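Local coordinates for macro domain-containing protein (Thermosipho africanus, PDB 7OMU), which joins a DarT-family ADP-ribosyl-fold domain to a macro domain in one chain, the latter holding adenosine-5-diphosphoribose in its pocket, at residues Ala83-Tyr95 with Asn147-Glu159. The protein carries 1 engineered substitution. Numbering follows the deposited sequence.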
loop_
_atom_site.group_PDB
_atom_site.type_symbol
_atom_site.label_atom_id
_atom_site.label_comp_id
_atom_site.label_asym_id
_atom_site.label_seq_id
_atom_site.Cartn_x
_atom_site.Cartn_y
_atom_site.Cartn_z
ATOM N N ALA A 83 -23.096 -8.610 -2.314
ATOM C CA ALA A 83 -22.027 -8.418 -1.309
ATOM C C ALA A 83 -20.682 -8.410 -2.034
ATOM O O ALA A 83 -20.401 -9.377 -2.766
ATOM C CB ALA A 83 -22.087 -9.513 -0.274
ATOM N N ASN A 84 -19.882 -7.361 -1.829
ATOM C CA ASN A 84 -18.647 -7.080 -2.610
ATOM C C ASN A 84 -17.455 -7.771 -1.940
ATOM O O ASN A 84 -16.968 -7.253 -0.913
ATOM C CB ASN A 84 -18.439 -5.571 -2.759
ATOM C CG ASN A 84 -17.441 -5.200 -3.833
ATOM O OD1 ASN A 84 -17.825 -4.828 -4.937
ATOM N ND2 ASN A 84 -16.163 -5.282 -3.514
ATOM N N LEU A 85 -17.017 -8.903 -2.499
ATOM C CA LEU A 85 -15.827 -9.669 -2.042
ATOM C C LEU A 85 -14.654 -9.374 -2.982
ATOM O O LEU A 85 -14.668 -9.890 -4.111
ATOM C CB LEU A 85 -16.166 -11.164 -2.040
ATOM C CG LEU A 85 -17.406 -11.559 -1.241
ATOM C CD1 LEU A 85 -17.582 -13.066 -1.222
ATOM C CD2 LEU A 85 -17.336 -11.017 0.176
ATOM N N TYR A 86 -13.688 -8.569 -2.537
ATOM C CA TYR A 86 -12.499 -8.158 -3.330
ATOM C C TYR A 86 -11.532 -9.339 -3.474
ATOM O O TYR A 86 -11.414 -10.131 -2.528
ATOM C CB TYR A 86 -11.761 -6.996 -2.661
ATOM C CG TYR A 86 -12.510 -5.690 -2.581
ATOM C CD1 TYR A 86 -12.718 -4.913 -3.710
ATOM C CD2 TYR A 86 -12.976 -5.209 -1.371
ATOM C CE1 TYR A 86 -13.385 -3.701 -3.642
ATOM C CE2 TYR A 86 -13.647 -4.002 -1.285
ATOM C CZ TYR A 86 -13.852 -3.243 -2.423
ATOM O OH TYR A 86 -14.519 -2.054 -2.330
ATOM N N PHE A 87 -10.842 -9.430 -4.613
ATOM C CA PHE A 87 -9.696 -10.352 -4.826
ATOM C C PHE A 87 -8.459 -9.773 -4.140
ATOM O O PHE A 87 -7.596 -10.552 -3.684
ATOM C CB PHE A 87 -9.420 -10.550 -6.316
ATOM C CG PHE A 87 -10.527 -11.257 -7.047
ATOM C CD1 PHE A 87 -10.638 -12.634 -6.985
ATOM C CD2 PHE A 87 -11.463 -10.545 -7.773
ATOM C CE1 PHE A 87 -11.667 -13.287 -7.639
ATOM C CE2 PHE A 87 -12.492 -11.200 -8.428
ATOM C CZ PHE A 87 -12.588 -12.570 -8.367
ATOM N N GLN A 88 -8.379 -8.439 -4.110
ATOM C CA GLN A 88 -7.290 -7.667 -3.469
ATOM C C GLN A 88 -7.908 -6.621 -2.549
ATOM O O GLN A 88 -8.450 -5.629 -3.024
ATOM C CB GLN A 88 -6.421 -7.013 -4.545
ATOM C CG GLN A 88 -5.392 -6.046 -3.982
ATOM C CD GLN A 88 -4.433 -6.756 -3.060
ATOM O OE1 GLN A 88 -4.646 -6.835 -1.845
ATOM N NE2 GLN A 88 -3.381 -7.299 -3.654
ATOM N N PRO A 89 -7.868 -6.816 -1.213
ATOM C CA PRO A 89 -8.393 -5.823 -0.273
ATOM C C PRO A 89 -7.450 -4.635 -0.015
ATOM O O PRO A 89 -7.944 -3.586 0.374
ATOM C CB PRO A 89 -8.579 -6.629 1.020
ATOM C CG PRO A 89 -7.504 -7.692 0.940
ATOM C CD PRO A 89 -7.356 -8.016 -0.533
ATOM N N ARG A 90 -6.137 -4.820 -0.212
ATOM C CA ARG A 90 -5.114 -3.749 -0.077
ATOM C C ARG A 90 -5.196 -2.864 -1.324
ATOM O O ARG A 90 -4.299 -2.976 -2.188
ATOM C CB ARG A 90 -3.729 -4.371 0.109
ATOM C CG ARG A 90 -2.643 -3.390 0.521
ATOM C CD ARG A 90 -1.315 -4.109 0.687
ATOM N NE ARG A 90 -0.201 -3.216 0.978
ATOM C CZ ARG A 90 0.416 -2.446 0.078
ATOM N NH1 ARG A 90 0.022 -2.437 -1.188
ATOM N NH2 ARG A 90 1.427 -1.676 0.450
ATOM N N ASN A 91 -6.227 -2.010 -1.383
ATOM C CA ASN A 91 -6.711 -1.321 -2.610
ATOM C C ASN A 91 -7.183 0.094 -2.267
ATOM O O ASN A 91 -7.306 0.440 -1.095
ATOM C CB ASN A 91 -7.812 -2.158 -3.267
ATOM C CG ASN A 91 -9.070 -2.248 -2.429
ATOM O OD1 ASN A 91 -9.538 -1.254 -1.878
ATOM N ND2 ASN A 91 -9.635 -3.439 -2.336
ATOM N N PRO A 92 -7.470 0.956 -3.275
ATOM C CA PRO A 92 -7.947 2.322 -3.037
ATOM C C PRO A 92 -9.082 2.527 -2.022
ATOM O O PRO A 92 -9.114 3.578 -1.416
ATOM C CB PRO A 92 -8.478 2.720 -4.421
ATOM C CG PRO A 92 -7.551 2.019 -5.369
ATOM C CD PRO A 92 -7.290 0.684 -4.711
ATOM N N MET A 93 -9.997 1.563 -1.896
ATOM C CA MET A 93 -11.152 1.656 -0.966
ATOM C C MET A 93 -10.620 1.616 0.468
ATOM O O MET A 93 -10.924 2.550 1.239
ATOM C CB MET A 93 -12.153 0.515 -1.170
ATOM C CG MET A 93 -13.390 0.638 -0.289
ATOM S SD MET A 93 -14.185 2.257 -0.479
ATOM C CE MET A 93 -15.394 1.871 -1.746
ATOM N N LEU A 94 -9.843 0.583 0.804
ATOM C CA LEU A 94 -9.224 0.431 2.147
ATOM C C LEU A 94 -8.378 1.672 2.454
ATOM O O LEU A 94 -8.464 2.187 3.586
ATOM C CB LEU A 94 -8.371 -0.839 2.189
ATOM C CG LEU A 94 -7.768 -1.167 3.553
ATOM C CD1 LEU A 94 -8.826 -1.177 4.648
ATOM C CD2 LEU A 94 -7.064 -2.504 3.510
ATOM N N TYR A 95 -7.616 2.151 1.471
ATOM C CA TYR A 95 -6.778 3.368 1.592
ATOM C C TYR A 95 -7.670 4.584 1.858
ATOM O O TYR A 95 -7.289 5.412 2.703
ATOM C CB TYR A 95 -5.935 3.600 0.340
ATOM C CG TYR A 95 -4.795 4.550 0.583
ATOM C CD1 TYR A 95 -3.601 4.095 1.115
ATOM C CD2 TYR A 95 -4.924 5.908 0.335
ATOM C CE1 TYR A 95 -2.548 4.961 1.357
ATOM C CE2 TYR A 95 -3.883 6.787 0.577
ATOM C CZ TYR A 95 -2.690 6.310 1.088
ATOM O OH TYR A 95 -1.654 7.163 1.334
ATOM N N ASN A 147 -6.475 -13.499 -15.456
ATOM C CA ASN A 147 -6.133 -12.069 -15.673
ATOM C C ASN A 147 -6.771 -11.215 -14.568
ATOM O O ASN A 147 -6.080 -10.347 -14.014
ATOM C CB ASN A 147 -6.576 -11.613 -17.067
ATOM C CG ASN A 147 -5.501 -10.853 -17.813
ATOM O OD1 ASN A 147 -4.569 -10.329 -17.211
ATOM N ND2 ASN A 147 -5.609 -10.813 -19.132
ATOM N N ILE A 148 -8.046 -11.451 -14.259
ATOM C CA ILE A 148 -8.789 -10.720 -13.191
ATOM C C ILE A 148 -8.138 -11.008 -11.836
ATOM O O ILE A 148 -7.798 -10.038 -11.139
ATOM C CB ILE A 148 -10.287 -11.079 -13.201
ATOM C CG1 ILE A 148 -11.011 -10.317 -14.315
ATOM C CG2 ILE A 148 -10.919 -10.826 -11.839
ATOM C CD1 ILE A 148 -12.451 -10.721 -14.520
ATOM N N ILE A 149 -7.966 -12.283 -11.484
ATOM C CA ILE A 149 -7.578 -12.698 -10.100
ATOM C C ILE A 149 -6.103 -12.363 -9.829
ATOM O O ILE A 149 -5.696 -12.468 -8.652
ATOM C CB ILE A 149 -7.888 -14.188 -9.829
ATOM C CG1 ILE A 149 -6.998 -15.134 -10.640
ATOM C CG2 ILE A 149 -9.367 -14.482 -10.042
ATOM C CD1 ILE A 149 -6.617 -16.391 -9.902
ATOM N N SER A 150 -5.332 -11.972 -10.852
ATOM C CA SER A 150 -3.894 -11.605 -10.729
ATOM C C SER A 150 -3.728 -10.298 -9.940
ATOM O O SER A 150 -2.629 -10.080 -9.409
ATOM C CB SER A 150 -3.244 -11.497 -12.076
ATOM O OG SER A 150 -3.599 -10.273 -12.695
ATOM N N VAL A 151 -4.768 -9.461 -9.869
ATOM C CA VAL A 151 -4.766 -8.162 -9.126
ATOM C C VAL A 151 -4.377 -8.404 -7.659
ATOM O O VAL A 151 -4.058 -7.418 -6.956
ATOM C CB VAL A 151 -6.121 -7.437 -9.214
ATOM C CG1 VAL A 151 -6.473 -7.068 -10.646
ATOM C CG2 VAL A 151 -7.246 -8.228 -8.564
ATOM N N LYS A 152 -4.426 -9.659 -7.200
ATOM C CA LYS A 152 -3.961 -10.061 -5.846
ATOM C C LYS A 152 -2.447 -9.809 -5.725
ATOM O O LYS A 152 -1.975 -9.651 -4.583
ATOM C CB LYS A 152 -4.360 -11.514 -5.565
ATOM C CG LYS A 152 -3.842 -12.109 -4.258
ATOM C CD LYS A 152 -4.205 -11.340 -3.001
ATOM C CE LYS A 152 -3.358 -11.761 -1.817
ATOM N NZ LYS A 152 -3.608 -10.911 -0.629
ATOM N N ASP A 153 -1.721 -9.746 -6.848
ATOM C CA ASP A 153 -0.243 -9.565 -6.896
ATOM C C ASP A 153 0.123 -8.100 -7.182
ATOM O O ASP A 153 1.327 -7.803 -7.205
ATOM C CB ASP A 153 0.389 -10.491 -7.939
ATOM C CG ASP A 153 0.169 -11.970 -7.669
ATOM O OD1 ASP A 153 0.116 -12.348 -6.475
ATOM O OD2 ASP A 153 0.045 -12.732 -8.659
ATOM N N MET A 154 -0.860 -7.216 -7.374
ATOM C CA MET A 154 -0.651 -5.751 -7.541
ATOM C C MET A 154 -0.341 -5.117 -6.178
ATOM O O MET A 154 -1.189 -5.237 -5.265
ATOM C CB MET A 154 -1.900 -5.075 -8.113
ATOM C CG MET A 154 -1.945 -5.037 -9.613
ATOM S SD MET A 154 -3.207 -3.878 -10.198
ATOM C CE MET A 154 -3.695 -4.684 -11.723
ATOM N N GLU A 155 0.801 -4.431 -6.057
ATOM C CA GLU A 155 1.255 -3.799 -4.784
ATOM C C GLU A 155 1.045 -2.278 -4.845
ATOM O O GLU A 155 1.119 -1.630 -3.776
ATOM C CB GLU A 155 2.700 -4.188 -4.441
ATOM C CG GLU A 155 3.588 -4.515 -5.634
ATOM C CD GLU A 155 4.958 -5.085 -5.269
ATOM O OE1 GLU A 155 5.228 -5.273 -4.060
ATOM O OE2 GLU A 155 5.756 -5.352 -6.195
ATOM N N TYR A 156 0.775 -1.736 -6.039
ATOM C CA TYR A 156 0.433 -0.307 -6.266
ATOM C C TYR A 156 -0.445 -0.169 -7.513
ATOM O O TYR A 156 -0.593 -1.142 -8.266
ATOM C CB TYR A 156 1.701 0.540 -6.384
ATOM C CG TYR A 156 2.484 0.429 -7.674
ATOM C CD1 TYR A 156 3.489 -0.513 -7.826
ATOM C CD2 TYR A 156 2.276 1.320 -8.719
ATOM C CE1 TYR A 156 4.234 -0.594 -8.993
ATOM C CE2 TYR A 156 3.003 1.245 -9.897
ATOM C CZ TYR A 156 3.990 0.287 -10.034
ATOM O OH TYR A 156 4.709 0.222 -11.193
ATOM N N TRP A 157 -0.992 1.024 -7.726
ATOM C CA TRP A 157 -1.933 1.304 -8.834
ATOM C C TRP A 157 -1.799 2.757 -9.300
ATOM O O TRP A 157 -1.095 3.533 -8.629
ATOM C CB TRP A 157 -3.346 0.999 -8.351
ATOM C CG TRP A 157 -3.694 1.762 -7.114
ATOM C CD1 TRP A 157 -4.133 3.050 -7.054
ATOM C CD2 TRP A 157 -3.596 1.304 -5.757
ATOM N NE1 TRP A 157 -4.332 3.420 -5.753
ATOM C CE2 TRP A 157 -4.013 2.371 -4.933
ATOM C CE3 TRP A 157 -3.220 0.100 -5.155
ATOM C CZ2 TRP A 157 -4.057 2.266 -3.545
ATOM C CZ3 TRP A 157 -3.264 -0.005 -3.781
ATOM C CH2 TRP A 157 -3.680 1.064 -2.989
ATOM N N ARG A 158 -2.473 3.095 -10.403
ATOM C CA ARG A 158 -2.531 4.457 -11.002
ATOM C C ARG A 158 -3.743 4.542 -11.939
ATOM O O ARG A 158 -4.163 3.489 -12.457
ATOM C CB ARG A 158 -1.224 4.785 -11.733
ATOM C CG ARG A 158 -0.631 3.649 -12.556
ATOM C CD ARG A 158 0.739 4.045 -13.069
ATOM N NE ARG A 158 1.406 3.027 -13.874
ATOM C CZ ARG A 158 1.502 3.032 -15.204
ATOM N NH1 ARG A 158 0.955 3.997 -15.923
ATOM N NH2 ARG A 158 2.149 2.058 -15.818
ATOM N N GLU A 159 -4.290 5.745 -12.141
ATOM C CA GLU A 159 -5.556 5.954 -12.894
ATOM C C GLU A 159 -5.327 5.679 -14.387
ATOM O O GLU A 159 -6.224 5.080 -15.021
ATOM C CB GLU A 159 -6.107 7.364 -12.664
ATOM C CG GLU A 159 -7.576 7.489 -13.039
ATOM C CD GLU A 159 -8.117 8.903 -13.214
ATOM O OE1 GLU A 159 -7.415 9.871 -12.819
ATOM O OE2 GLU A 159 -9.246 9.038 -13.756
#
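In the DarT-family domain, the turn that leads from strand 82-86 into helix 92-99, an inverse gamma turn centred on Arg90 followed by an Asn N-cap, packs against the end region of helix 145-148, the 3-10 segment 150-152 and the loop beyond, with Phe87 and Trp157 at the two ends of the contact. The Phe87 ring lies against the CG2 methyls of Ile148 and Ile149, CE1 coming within 3.5 Å of Ile149 CG2, and the Phe87 side chain also touches Leu26 of strand 25-31. Gln88, bent at chi2 (61°), turns its amide back over the turn: OE1 accepts from Arg90 N at 3.0 Å, and NE2 gives a weak hydrogen bond to Val151 O. Arg90 stretches out from CG to NE and donates from NH1 to Glu155 O at 2.9 Å, the acceptor lying in the guanidinium plane; NE bonds weakly to Thr212 O. Asn91 ties the turn to the helix, ND2 donating to Gln88 O at 2.6 Å and OD1 capping the helix by accepting from Leu94 N and, weakly, from Met93 N. Trp157 NE1 hydrogen-bonds to Leu298 O, and Pro92 sets CG and CD over one face of the indole, CG 3.7 Å from the five-membered ring centroid in a CH-pi contact.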